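PDB 6Q2F: glycoside hydrolase family protein from Novosphingobium sp. PP1Y, which acts as the alpha-L-rhamnosidase RHA-P, a glycoside hydrolase expected to release terminal alpha-L-rhamnose units from glycosides. Local coordinates for residues A[153-158]-A[386-391]; A[651-656]-A[1100-1105]; A[807-812]-A[846-851]; A[892-897]-A[903-908]. All coordinates share one frame; numbering follows the deposited sequence.

Contact 1: A[153-158]-A[386-391]; sequences LVWSET and AGFVMS
Phe388 brings the far end of its ring against strand 153-158 and meets it in two ways, through a carbonyl and through apolar side chains. The first is between an aromatic edge and a polar atom. Leu153 O lies near the plane of the phenyl ring, 3.2 Å from Phe388 CZ, so the carbonyl faces the weakly positive C-H rim and not the pi cloud. The second kind is apolar. Trp155 CZ3 is 3.8 Å from Phe388 CZ, which sits at the edge of the indole close to its plane, and the two side chains approach from opposite directions. Trp155 can reach across because its CG stands between the backbone N and the carbonyl carbon (chi1 56°), which swings the six-membered ring toward the loop. To this apolar group Leu153 adds its CB, 4.3 Å from Phe388 CZ. No hydrogen bond links the two segments directly, but the side chain of Asn511 bridges them, bonded to Leu153 N and to Ala386 O. Phe180 meets the ring of Phe388 edge-to-face. The loop side is a Schellman motif: Gly387, at positive phi, ends helix 382-385, and the next residue, Phe388, packs its ring beside strand 151-160, an outermost strand of a four-stranded antiparallel sheet.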
loop_
_atom_site.group_PDB
_atom_site.type_symbol
_atom_site.label_atom_id
_atom_site.label_comp_id
_atom_site.label_asym_id
_atom_site.label_seq_id
_atom_site.Cartn_x
_atom_site.Cartn_y
_atom_site.Cartn_z
ATOM N N LEU A 153 16.478 -2.798 20.714
ATOM C CA LEU A 153 17.575 -3.357 21.492
ATOM C C LEU A 153 18.679 -2.315 21.684
ATOM O O LEU A 153 19.012 -1.567 20.761
ATOM C CB LEU A 153 18.119 -4.604 20.781
ATOM C CG LEU A 153 19.012 -5.596 21.537
ATOM C CD1 LEU A 153 18.232 -6.331 22.619
ATOM C CD2 LEU A 153 19.653 -6.589 20.564
ATOM N N VAL A 154 19.242 -2.259 22.900
ATOM C CA VAL A 154 20.363 -1.381 23.231
ATOM C C VAL A 154 21.333 -2.185 24.084
ATOM O O VAL A 154 20.993 -3.244 24.614
ATOM C CB VAL A 154 19.942 -0.095 23.988
ATOM C CG1 VAL A 154 19.205 0.890 23.056
ATOM C CG2 VAL A 154 19.076 -0.462 25.163
ATOM N N TRP A 155 22.551 -1.667 24.238
ATOM C CA TRP A 155 23.553 -2.469 24.927
ATOM C C TRP A 155 24.683 -1.598 25.434
ATOM O O TRP A 155 24.955 -0.526 24.886
ATOM C CB TRP A 155 24.132 -3.561 24.015
ATOM C CG TRP A 155 24.711 -3.010 22.758
ATOM C CD1 TRP A 155 26.001 -2.636 22.546
ATOM C CD2 TRP A 155 24.009 -2.761 21.536
ATOM N NE1 TRP A 155 26.147 -2.160 21.262
ATOM C CE2 TRP A 155 24.936 -2.230 20.621
ATOM C CE3 TRP A 155 22.688 -2.935 21.132
ATOM C CZ2 TRP A 155 24.585 -1.873 19.312
ATOM C CZ3 TRP A 155 22.330 -2.570 19.823
ATOM C CH2 TRP A 155 23.284 -2.040 18.937
ATOM N N SER A 156 25.336 -2.089 26.489
ATOM C CA SER A 156 26.649 -1.635 26.910
ATOM C C SER A 156 27.611 -2.808 26.810
ATOM O O SER A 156 27.200 -3.972 26.824
ATOM C CB SER A 156 26.642 -1.094 28.342
ATOM O OG SER A 156 26.581 -2.170 29.260
ATOM N N GLU A 157 28.885 -2.484 26.683
ATOM C CA GLU A 157 29.951 -3.443 26.540
ATOM C C GLU A 157 31.083 -3.278 27.518
ATOM O O GLU A 157 31.477 -2.200 27.844
ATOM C CB GLU A 157 30.579 -3.244 25.216
ATOM C CG GLU A 157 30.002 -4.034 24.103
ATOM C CD GLU A 157 30.953 -4.078 22.950
ATOM O OE1 GLU A 157 32.186 -3.994 23.192
ATOM O OE2 GLU A 157 30.472 -4.190 21.809
ATOM N N THR A 158 31.630 -4.380 27.962
ATOM C CA THR A 158 32.731 -4.321 28.911
ATOM C C THR A 158 33.725 -5.424 28.569
ATOM O O THR A 158 33.379 -6.416 27.925
ATOM C CB THR A 158 32.221 -4.455 30.360
ATOM O OG1 THR A 158 31.152 -3.522 30.571
ATOM C CG2 THR A 158 33.317 -4.142 31.358
ATOM N N ALA A 386 19.949 -6.037 11.655
ATOM C CA ALA A 386 19.305 -6.201 12.952
ATOM C C ALA A 386 17.967 -5.491 13.025
ATOM O O ALA A 386 17.323 -5.528 14.078
ATOM C CB ALA A 386 20.218 -5.686 14.073
ATOM N N GLY A 387 17.539 -4.834 11.954
ATOM C CA GLY A 387 16.228 -4.223 11.938
ATOM C C GLY A 387 16.148 -2.812 12.479
ATOM O O GLY A 387 15.039 -2.315 12.696
ATOM N N PHE A 388 17.278 -2.152 12.717
ATOM C CA PHE A 388 17.217 -0.758 13.128
ATOM C C PHE A 388 16.872 0.164 11.966
ATOM O O PHE A 388 16.407 1.280 12.201
ATOM C CB PHE A 388 18.542 -0.319 13.745
ATOM C CG PHE A 388 18.810 -0.918 15.097
ATOM C CD1 PHE A 388 18.097 -0.495 16.207
ATOM C CD2 PHE A 388 19.777 -1.891 15.258
ATOM C CE1 PHE A 388 18.334 -1.042 17.446
ATOM C CE2 PHE A 388 20.024 -2.444 16.499
ATOM C CZ PHE A 388 19.303 -2.013 17.597
ATOM N N VAL A 389 17.093 -0.281 10.728
ATOM C CA VAL A 389 16.766 0.495 9.535
ATOM C C VAL A 389 16.590 -0.490 8.392
ATOM O O VAL A 389 17.275 -1.514 8.332
ATOM C CB VAL A 389 17.864 1.541 9.217
ATOM C CG1 VAL A 389 19.226 0.856 9.056
ATOM C CG2 VAL A 389 17.494 2.322 7.954
HETATM N N MSE A 390 15.674 -0.175 7.481
HETATM C CA MSE A 390 15.290 -1.112 6.440
HETATM C C MSE A 390 16.290 -1.185 5.297
HETATM O O MSE A 390 16.941 -0.200 4.962
HETATM C CB MSE A 390 13.905 -0.745 5.884
HETATM C CG MSE A 390 12.770 -1.066 6.852
HETATM SE SE MSE A 390 12.790 -2.922 7.394
HETATM C CE MSE A 390 13.752 -2.766 9.107
ATOM N N SER A 391 16.426 -2.369 4.708
ATOM C CA SER A 391 17.041 -2.506 3.399
ATOM C C SER A 391 15.971 -3.029 2.456
ATOM O O SER A 391 15.067 -3.760 2.870
ATOM C CB SER A 391 18.272 -3.432 3.424
ATOM O OG SER A 391 19.264 -2.928 4.297
#

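Contact 2: A[651-656]-A[1100-1105]; sequences APWAFA and NRLIGD
Trp653 and Leu1102 meet at about a right angle, and the whole contact turns on this crossing. Only one branch of the leucine does the touching: Leu1102 CD1 comes obliquely to the six-membered part of the indole, 4.1 Å from Trp653 CE3. Both side chains point toward each other's segment. In Leu1102, CG lies anti to the carbonyl carbon (chi1 -73°), an orientation that carries CD1 off the helix toward the loop. On the other side the tryptophan is presented by a type II beta turn from Ala651 to Ala654, in which Trp653 takes the third position with a positive phi and Ala654 N bonds back to Ala651 O at 3.3 Å. Pro652 contributes a peripheral touch, its O being 4.5 Å from Leu1102 CD1. The indole is held from other directions too, stacked with Tyr700 and edge-to-face with Trp1098, while Pro652 O accepts a hydrogen bond from Tyr1121. Thr1116, on strand 1115-1116, touches both Trp653 and Leu1102. The turn thus lies between strand 642-649 and helix 657-670, pressed against helix 1099-1105 of the galactose-binding-like part of the chain, with strand 1115-1116 alongside.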
loop_
_atom_site.group_PDB
_atom_site.type_symbol
_atom_site.label_atom_id
_atom_site.label_comp_id
_atom_site.label_asym_id
_atom_site.label_seq_id
_atom_site.Cartn_x
_atom_site.Cartn_y
_atom_site.Cartn_z
ATOM N N ALA A 651 -4.460 19.169 -6.308
ATOM C CA ALA A 651 -5.371 19.284 -7.449
ATOM C C ALA A 651 -6.746 19.682 -6.928
ATOM O O ALA A 651 -7.701 18.900 -6.973
ATOM C CB ALA A 651 -5.419 17.974 -8.242
ATOM N N PRO A 652 -6.880 20.913 -6.435
ATOM C CA PRO A 652 -8.103 21.322 -5.718
ATOM C C PRO A 652 -9.361 21.214 -6.570
ATOM O O PRO A 652 -9.509 21.902 -7.581
ATOM C CB PRO A 652 -7.816 22.779 -5.344
ATOM C CG PRO A 652 -6.356 22.963 -5.549
ATOM C CD PRO A 652 -5.939 22.026 -6.614
ATOM N N TRP A 653 -10.289 20.363 -6.126
ATOM C CA TRP A 653 -11.602 20.195 -6.757
ATOM C C TRP A 653 -11.502 20.008 -8.269
ATOM O O TRP A 653 -12.435 20.313 -9.015
ATOM C CB TRP A 653 -12.532 21.361 -6.402
ATOM C CG TRP A 653 -12.969 21.279 -4.952
ATOM C CD1 TRP A 653 -14.052 20.600 -4.465
ATOM C CD2 TRP A 653 -12.309 21.854 -3.810
ATOM N NE1 TRP A 653 -14.110 20.730 -3.100
ATOM C CE2 TRP A 653 -13.054 21.489 -2.672
ATOM C CE3 TRP A 653 -11.171 22.654 -3.646
ATOM C CZ2 TRP A 653 -12.689 21.882 -1.379
ATOM C CZ3 TRP A 653 -10.803 23.035 -2.358
ATOM C CH2 TRP A 653 -11.560 22.647 -1.243
ATOM N N ALA A 654 -10.391 19.439 -8.738
ATOM C CA ALA A 654 -10.142 19.307 -10.169
ATOM C C ALA A 654 -10.576 17.950 -10.733
ATOM O O ALA A 654 -9.925 17.414 -11.638
ATOM C CB ALA A 654 -8.668 19.587 -10.459
ATOM N N PHE A 655 -11.679 17.390 -10.254
ATOM C CA PHE A 655 -12.103 16.082 -10.735
ATOM C C PHE A 655 -13.612 16.005 -10.862
ATOM O O PHE A 655 -14.351 16.367 -9.946
ATOM C CB PHE A 655 -11.626 14.938 -9.790
ATOM C CG PHE A 655 -10.156 14.917 -9.544
ATOM C CD1 PHE A 655 -9.606 15.652 -8.495
ATOM C CD2 PHE A 655 -9.319 14.143 -10.343
ATOM C CE1 PHE A 655 -8.226 15.612 -8.245
ATOM C CE2 PHE A 655 -7.941 14.092 -10.107
ATOM C CZ PHE A 655 -7.391 14.822 -9.056
ATOM N N ALA A 656 -14.047 15.525 -12.006
ATOM C CA ALA A 656 -15.394 15.056 -12.249
ATOM C C ALA A 656 -15.270 13.580 -12.593
ATOM O O ALA A 656 -14.160 13.101 -12.847
ATOM C CB ALA A 656 -16.058 15.838 -13.391
ATOM N N ASN A 1100 -13.651 26.554 -11.958
ATOM C CA ASN A 1100 -13.797 27.821 -12.661
ATOM C C ASN A 1100 -14.277 28.918 -11.719
ATOM O O ASN A 1100 -13.810 30.056 -11.800
ATOM C CB ASN A 1100 -14.760 27.656 -13.846
ATOM C CG ASN A 1100 -14.147 26.884 -15.015
ATOM O OD1 ASN A 1100 -12.984 26.477 -14.970
ATOM N ND2 ASN A 1100 -14.935 26.683 -16.073
ATOM N N ARG A 1101 -15.219 28.603 -10.825
ATOM C CA ARG A 1101 -15.669 29.591 -9.843
ATOM C C ARG A 1101 -14.575 29.919 -8.835
ATOM O O ARG A 1101 -14.556 31.023 -8.282
ATOM C CB ARG A 1101 -16.913 29.082 -9.110
ATOM C CG ARG A 1101 -17.592 30.136 -8.252
ATOM C CD ARG A 1101 -18.029 31.331 -9.131
ATOM N NE ARG A 1101 -17.132 32.475 -9.021
ATOM C CZ ARG A 1101 -17.357 33.666 -9.574
ATOM N NH1 ARG A 1101 -18.455 33.876 -10.278
ATOM N NH2 ARG A 1101 -16.487 34.653 -9.412
ATOM N N LEU A 1102 -13.687 28.962 -8.563
ATOM C CA LEU A 1102 -12.526 29.243 -7.730
ATOM C C LEU A 1102 -11.594 30.214 -8.436
ATOM O O LEU A 1102 -11.145 31.201 -7.848
ATOM C CB LEU A 1102 -11.790 27.942 -7.393
ATOM C CG LEU A 1102 -12.425 26.978 -6.386
ATOM C CD1 LEU A 1102 -11.712 25.636 -6.431
ATOM C CD2 LEU A 1102 -12.334 27.574 -4.975
ATOM N N ILE A 1103 -11.284 29.940 -9.706
ATOM C CA ILE A 1103 -10.491 30.886 -10.479
ATOM C C ILE A 1103 -11.201 32.230 -10.566
ATOM O O ILE A 1103 -10.591 33.285 -10.360
ATOM C CB ILE A 1103 -10.189 30.303 -11.865
ATOM C CG1 ILE A 1103 -9.351 29.035 -11.696
ATOM C CG2 ILE A 1103 -9.504 31.360 -12.726
ATOM C CD1 ILE A 1103 -9.258 28.200 -12.949
ATOM N N GLY A 1104 -12.508 32.210 -10.830
ATOM C CA GLY A 1104 -13.254 33.453 -10.933
ATOM C C GLY A 1104 -13.163 34.302 -9.683
ATOM O O GLY A 1104 -13.225 35.528 -9.756
ATOM N N ASP A 1105 -12.990 33.666 -8.521
ATOM C CA ASP A 1105 -12.921 34.406 -7.265
ATOM C C ASP A 1105 -11.570 35.060 -7.042
ATOM O O ASP A 1105 -11.450 35.915 -6.160
ATOM C CB ASP A 1105 -13.254 33.495 -6.088
ATOM C CG ASP A 1105 -14.744 33.395 -5.839
ATOM O OD1 ASP A 1105 -15.522 33.908 -6.666
ATOM O OD2 ASP A 1105 -15.133 32.791 -4.820
#

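Contact 3: A[807-812]-A[846-851]; sequences RKLAAL and ARLWPG
Leu848 drives its two methyl groups onto the backbone of Ala810, and here the packing is closest. Leu848 CD1 stands 3.8 Å from Ala810 CA, and Leu848 CD2 is 4.1 Å from Ala810 CB; a small alanine lets the helices come this near. Leu809 CD2 leans on the same leucine from beside it, 4.2 Å from Leu848 CD1. Helix 803-814 is the connection of a beta-alpha-beta crossover between the parallel strands 788-794 and 818-820, and the end of helix 838-848 packs against it. With Leu848 cut back to alanine, a gap would probably open over Ala810 and Leu809 CD2 would lose one of its neighbours. Trp849, the first residue beyond the helix, takes a smaller share, touching through Leu809 alone, with Trp849 CH2 4.2 Å from Leu809 CD2. Leu848 CB lies 3.4 Å above the plane of the Trp849 ring, displaced toward its rim, and Trp849 NE1 is bonded to Gly821 O. On the solvent side, Ala811, Ala846, Arg847 and Pro850 are exposed and make no contact across.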
loop_
_atom_site.group_PDB
_atom_site.type_symbol
_atom_site.label_atom_id
_atom_site.label_comp_id
_atom_site.label_asym_id
_atom_site.label_seq_id
_atom_site.Cartn_x
_atom_site.Cartn_y
_atom_site.Cartn_z
ATOM N N ARG A 807 10.538 -28.186 1.393
ATOM C CA ARG A 807 9.837 -29.403 1.780
ATOM C C ARG A 807 8.401 -29.391 1.282
ATOM O O ARG A 807 7.920 -30.366 0.695
ATOM C CB ARG A 807 9.850 -29.552 3.295
ATOM C CG ARG A 807 11.110 -30.190 3.858
ATOM C CD ARG A 807 11.160 -29.968 5.378
ATOM N NE ARG A 807 12.162 -30.813 6.012
ATOM C CZ ARG A 807 12.476 -30.750 7.296
ATOM N NH1 ARG A 807 11.866 -29.867 8.077
ATOM N NH2 ARG A 807 13.395 -31.569 7.794
ATOM N N LYS A 808 7.690 -28.295 1.545
ATOM C CA LYS A 808 6.296 -28.223 1.136
ATOM C C LYS A 808 6.177 -28.229 -0.377
ATOM O O LYS A 808 5.294 -28.883 -0.941
ATOM C CB LYS A 808 5.632 -26.976 1.716
ATOM C CG LYS A 808 4.127 -27.049 1.606
ATOM C CD LYS A 808 3.548 -28.086 2.580
ATOM C CE LYS A 808 2.108 -28.436 2.212
ATOM N NZ LYS A 808 1.437 -29.325 3.209
ATOM N N LEU A 809 7.072 -27.518 -1.051
ATOM C CA LEU A 809 7.034 -27.467 -2.505
ATOM C C LEU A 809 7.292 -28.846 -3.097
ATOM O O LEU A 809 6.558 -29.301 -3.982
ATOM C CB LEU A 809 8.059 -26.454 -2.989
ATOM C CG LEU A 809 8.031 -26.071 -4.447
ATOM C CD1 LEU A 809 6.866 -25.088 -4.706
ATOM C CD2 LEU A 809 9.380 -25.467 -4.778
ATOM N N ALA A 810 8.320 -29.538 -2.594
ATOM C CA ALA A 810 8.587 -30.901 -3.037
ATOM C C ALA A 810 7.401 -31.811 -2.766
ATOM O O ALA A 810 7.065 -32.662 -3.596
ATOM C CB ALA A 810 9.840 -31.450 -2.348
ATOM N N ALA A 811 6.758 -31.660 -1.606
ATOM C CA ALA A 811 5.650 -32.551 -1.284
ATOM C C ALA A 811 4.469 -32.310 -2.222
ATOM O O ALA A 811 3.794 -33.258 -2.645
ATOM C CB ALA A 811 5.232 -32.368 0.176
ATOM N N LEU A 812 4.210 -31.048 -2.575
ATOM C CA LEU A 812 3.122 -30.772 -3.507
ATOM C C LEU A 812 3.444 -31.315 -4.893
ATOM O O LEU A 812 2.589 -31.935 -5.533
ATOM C CB LEU A 812 2.843 -29.273 -3.563
ATOM C CG LEU A 812 2.295 -28.639 -2.282
ATOM C CD1 LEU A 812 2.340 -27.123 -2.385
ATOM C CD2 LEU A 812 0.870 -29.111 -2.027
ATOM N N ALA A 846 18.035 -31.562 -5.726
ATOM C CA ALA A 846 18.428 -32.512 -6.764
ATOM C C ALA A 846 17.225 -33.282 -7.300
ATOM O O ALA A 846 17.179 -33.603 -8.485
ATOM C CB ALA A 846 19.508 -33.484 -6.244
ATOM N N ARG A 847 16.227 -33.560 -6.456
ATOM C CA ARG A 847 15.072 -34.323 -6.925
ATOM C C ARG A 847 14.173 -33.480 -7.821
ATOM O O ARG A 847 13.720 -33.951 -8.874
ATOM C CB ARG A 847 14.269 -34.884 -5.746
ATOM C CG ARG A 847 13.381 -36.059 -6.177
ATOM C CD ARG A 847 12.398 -36.512 -5.098
ATOM N NE ARG A 847 11.419 -37.424 -5.687
ATOM C CZ ARG A 847 10.479 -38.074 -5.007
ATOM N NH1 ARG A 847 10.372 -37.929 -3.699
ATOM N NH2 ARG A 847 9.644 -38.883 -5.641
ATOM N N LEU A 848 13.894 -32.237 -7.428
ATOM C CA LEU A 848 12.997 -31.423 -8.238
ATOM C C LEU A 848 13.689 -30.878 -9.474
ATOM O O LEU A 848 13.015 -30.575 -10.462
ATOM C CB LEU A 848 12.415 -30.251 -7.434
ATOM C CG LEU A 848 11.580 -30.498 -6.189
ATOM C CD1 LEU A 848 10.615 -29.358 -5.919
ATOM C CD2 LEU A 848 10.867 -31.822 -6.258
ATOM N N TRP A 849 15.008 -30.729 -9.434
ATOM C CA TRP A 849 15.773 -30.153 -10.542
ATOM C C TRP A 849 16.896 -31.106 -10.922
ATOM O O TRP A 849 18.079 -30.802 -10.724
ATOM C CB TRP A 849 16.313 -28.771 -10.171
ATOM C CG TRP A 849 15.221 -27.744 -10.113
ATOM C CD1 TRP A 849 14.695 -27.063 -11.164
ATOM C CD2 TRP A 849 14.515 -27.301 -8.949
ATOM N NE1 TRP A 849 13.708 -26.221 -10.731
ATOM C CE2 TRP A 849 13.573 -26.348 -9.375
ATOM C CE3 TRP A 849 14.592 -27.612 -7.590
ATOM C CZ2 TRP A 849 12.711 -25.699 -8.491
ATOM C CZ3 TRP A 849 13.727 -26.972 -6.708
ATOM C CH2 TRP A 849 12.803 -26.028 -7.165
ATOM N N PRO A 850 16.558 -32.276 -11.480
ATOM C CA PRO A 850 17.599 -33.289 -11.748
ATOM C C PRO A 850 18.529 -32.922 -12.881
ATOM O O PRO A 850 19.636 -33.473 -12.952
ATOM C CB PRO A 850 16.793 -34.549 -12.086
ATOM C CG PRO A 850 15.529 -34.035 -12.634
ATOM C CD PRO A 850 15.222 -32.748 -11.879
ATOM N N GLY A 851 18.118 -32.024 -13.770
ATOM C CA GLY A 851 18.992 -31.522 -14.808
ATOM C C GLY A 851 18.306 -31.353 -16.146
ATOM O O GLY A 851 18.667 -30.469 -16.930
#

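Contact 4: A[892-897]-A[903-908]; sequences IPFVHR and EIYYLV
His896 lies flat against Tyr905 on the neighbouring strand, the two rings forming a face-to-face stack with centroids 4.1 Å apart and planes at 21°. Its CG is anti to the backbone N (chi1 -177°), extending the imidazole over the tyrosine. At the root, His896 CB is 4.0 Å from Tyr905 CE2; one atom on, His896 CG approaches Tyr905 CE2 to 3.7 Å. The ring then divides. ND1 is hydrogen-bonded to Asp880, whose other carboxylate oxygen takes the hydroxyl of Tyr905, while CD2 has Ile904 O near the ring plane, 3.8 Å away. CE1 lies 3.1 Å from Tyr905 OH, which sits over the ring face. Strands 894-899 and 902-908 form an antiparallel beta hairpin, and His896 and Tyr905 are a non-hydrogen-bonded pair in it, flanked by the paired backbones of Val895 with Tyr906 and Arg897 with Ile904. At the tip, NE2 donates to the anti lone pair of Glu903 OE1 at 2.6 Å (N-H...O 151°), with the carboxylate steeply turned to the imidazole. Two carboxylates around one ring would probably favour its protonated form. A phenylalanine in place of His896 could still lie against Tyr905 but would probably cost Glu903 OE1 and Asp880 OD2 their bonds to the ring, leaving OE1 its salt bridge to Arg898 and Asp880 the hydroxyl of Tyr905. Farther along the same sheet face, Phe894 CB packs 3.7 Å from Leu907 CD2.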
loop_
_atom_site.group_PDB
_atom_site.type_symbol
_atom_site.label_atom_id
_atom_site.label_comp_id
_atom_site.label_asym_id
_atom_site.label_seq_id
_atom_site.Cartn_x
_atom_site.Cartn_y
_atom_site.Cartn_z
ATOM N N ILE A 892 -4.980 -4.706 -22.641
ATOM C CA ILE A 892 -6.362 -4.910 -22.227
ATOM C C ILE A 892 -6.339 -5.937 -21.103
ATOM O O ILE A 892 -6.672 -7.110 -21.332
ATOM C CB ILE A 892 -7.247 -5.354 -23.407
ATOM C CG1 ILE A 892 -7.195 -4.315 -24.531
ATOM C CG2 ILE A 892 -8.691 -5.547 -22.965
ATOM C CD1 ILE A 892 -8.011 -4.688 -25.751
ATOM N N PRO A 893 -5.933 -5.554 -19.892
ATOM C CA PRO A 893 -5.870 -6.529 -18.789
ATOM C C PRO A 893 -7.272 -7.000 -18.443
ATOM O O PRO A 893 -8.272 -6.423 -18.872
ATOM C CB PRO A 893 -5.227 -5.740 -17.640
ATOM C CG PRO A 893 -5.654 -4.301 -17.916
ATOM C CD PRO A 893 -5.695 -4.170 -19.434
ATOM N N PHE A 894 -7.357 -8.062 -17.648
ATOM C CA PHE A 894 -8.667 -8.660 -17.449
ATOM C C PHE A 894 -8.764 -9.284 -16.069
ATOM O O PHE A 894 -7.759 -9.683 -15.468
ATOM C CB PHE A 894 -8.952 -9.745 -18.497
ATOM C CG PHE A 894 -8.190 -11.025 -18.249
ATOM C CD1 PHE A 894 -6.849 -11.117 -18.569
ATOM C CD2 PHE A 894 -8.818 -12.130 -17.695
ATOM C CE1 PHE A 894 -6.149 -12.304 -18.364
ATOM C CE2 PHE A 894 -8.129 -13.314 -17.489
ATOM C CZ PHE A 894 -6.792 -13.399 -17.825
ATOM N N VAL A 895 -10.007 -9.390 -15.598
ATOM C CA VAL A 895 -10.367 -10.213 -14.454
ATOM C C VAL A 895 -11.341 -11.275 -14.931
ATOM O O VAL A 895 -12.212 -11.007 -15.784
ATOM C CB VAL A 895 -10.975 -9.385 -13.309
ATOM C CG1 VAL A 895 -11.356 -10.300 -12.163
ATOM C CG2 VAL A 895 -9.965 -8.317 -12.838
ATOM N N HIS A 896 -11.199 -12.473 -14.365
ATOM C CA HIS A 896 -12.057 -13.616 -14.650
ATOM C C HIS A 896 -12.687 -14.043 -13.339
ATOM O O HIS A 896 -11.976 -14.420 -12.402
ATOM C CB HIS A 896 -11.260 -14.777 -15.269
ATOM C CG HIS A 896 -12.089 -15.961 -15.665
ATOM N ND1 HIS A 896 -11.539 -17.102 -16.226
ATOM C CD2 HIS A 896 -13.420 -16.190 -15.583
ATOM C CE1 HIS A 896 -12.496 -17.987 -16.451
ATOM N NE2 HIS A 896 -13.649 -17.450 -16.090
ATOM N N ARG A 897 -14.011 -13.978 -13.273
ATOM C CA ARG A 897 -14.786 -14.440 -12.131
ATOM C C ARG A 897 -15.574 -15.677 -12.532
ATOM O O ARG A 897 -15.963 -15.822 -13.694
ATOM C CB ARG A 897 -15.733 -13.322 -11.662
ATOM C CG ARG A 897 -14.989 -12.152 -11.005
ATOM C CD ARG A 897 -15.265 -12.215 -9.531
ATOM N NE ARG A 897 -14.100 -11.923 -8.763
ATOM C CZ ARG A 897 -14.006 -12.165 -7.472
ATOM N NH1 ARG A 897 -15.018 -12.727 -6.811
ATOM N NH2 ARG A 897 -12.888 -11.853 -6.858
ATOM N N GLU A 903 -19.282 -17.709 -16.324
ATOM C CA GLU A 903 -18.077 -16.896 -16.256
ATOM C C GLU A 903 -18.423 -15.421 -16.406
ATOM O O GLU A 903 -19.396 -15.061 -17.070
ATOM C CB GLU A 903 -17.099 -17.276 -17.370
ATOM C CG GLU A 903 -17.063 -18.749 -17.645
ATOM C CD GLU A 903 -16.668 -19.517 -16.415
ATOM O OE1 GLU A 903 -15.641 -19.144 -15.805
ATOM O OE2 GLU A 903 -17.385 -20.466 -16.053
ATOM N N ILE A 904 -17.603 -14.576 -15.792
ATOM C CA ILE A 904 -17.650 -13.137 -15.998
ATOM C C ILE A 904 -16.228 -12.682 -16.275
ATOM O O ILE A 904 -15.344 -12.889 -15.440
ATOM C CB ILE A 904 -18.213 -12.394 -14.784
ATOM C CG1 ILE A 904 -19.633 -12.859 -14.477
ATOM C CG2 ILE A 904 -18.159 -10.885 -15.033
ATOM C CD1 ILE A 904 -20.067 -12.411 -13.093
ATOM N N TYR A 905 -15.998 -12.101 -17.457
ATOM C CA TYR A 905 -14.725 -11.466 -17.765
ATOM C C TYR A 905 -14.885 -9.962 -17.692
ATOM O O TYR A 905 -15.865 -9.410 -18.190
ATOM C CB TYR A 905 -14.204 -11.865 -19.148
ATOM C CG TYR A 905 -13.707 -13.278 -19.226
ATOM C CD1 TYR A 905 -14.600 -14.325 -19.424
ATOM C CD2 TYR A 905 -12.355 -13.576 -19.117
ATOM C CE1 TYR A 905 -14.172 -15.637 -19.509
ATOM C CE2 TYR A 905 -11.915 -14.903 -19.197
ATOM C CZ TYR A 905 -12.836 -15.921 -19.401
ATOM O OH TYR A 905 -12.441 -17.234 -19.495
ATOM N N TYR A 906 -13.935 -9.314 -17.032
ATOM C CA TYR A 906 -13.868 -7.864 -16.957
ATOM C C TYR A 906 -12.684 -7.423 -17.789
ATOM O O TYR A 906 -11.573 -7.894 -17.556
ATOM C CB TYR A 906 -13.700 -7.405 -15.507
ATOM C CG TYR A 906 -13.642 -5.904 -15.309
ATOM C CD1 TYR A 906 -14.704 -5.085 -15.675
ATOM C CD2 TYR A 906 -12.532 -5.308 -14.740
ATOM C CE1 TYR A 906 -14.661 -3.703 -15.467
ATOM C CE2 TYR A 906 -12.478 -3.939 -14.534
ATOM C CZ TYR A 906 -13.539 -3.147 -14.883
ATOM O OH TYR A 906 -13.456 -1.781 -14.649
ATOM N N LEU A 907 -12.922 -6.515 -18.738
ATOM C CA LEU A 907 -11.902 -6.015 -19.653
ATOM C C LEU A 907 -11.797 -4.496 -19.539
ATOM O O LEU A 907 -12.818 -3.799 -19.440
ATOM C CB LEU A 907 -12.235 -6.371 -21.106
ATOM C CG LEU A 907 -12.611 -7.806 -21.498
ATOM C CD1 LEU A 907 -12.698 -7.934 -23.023
ATOM C CD2 LEU A 907 -11.592 -8.782 -20.964
ATOM N N VAL A 908 -10.572 -3.971 -19.599
ATOM C CA VAL A 908 -10.360 -2.524 -19.613
ATOM C C VAL A 908 -9.395 -2.180 -20.732
ATOM O O VAL A 908 -8.245 -2.636 -20.723
ATOM C CB VAL A 908 -9.814 -1.995 -18.284
ATOM C CG1 VAL A 908 -9.713 -0.447 -18.366
ATOM C CG2 VAL A 908 -10.707 -2.444 -17.148
#

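Overall arrangement
None of the four contacts touches another, yet two, contacts 2 and 4, are tied to one central element, the (beta/alpha)8 barrel of strands from 56-62 to 674-677. Its sodium site comprises Asp503, Ser504, Glu583, Glu586 and Glu644. Glu644 lies on strand 642-649, which runs into the loop of contact 2; helix 657-670 follows, and contact 4 rests on it through Pro893 and Tyr906. The nearest atoms of contacts 2 and 4 are about 15 Å apart. Contact 1 lies across the chain's centre from both, its centre 50 Å from that of contact 2. Contact 3 is the remotest from contact 2, their centres 61 Å apart, although it is nested within the loop that contact 2 closes.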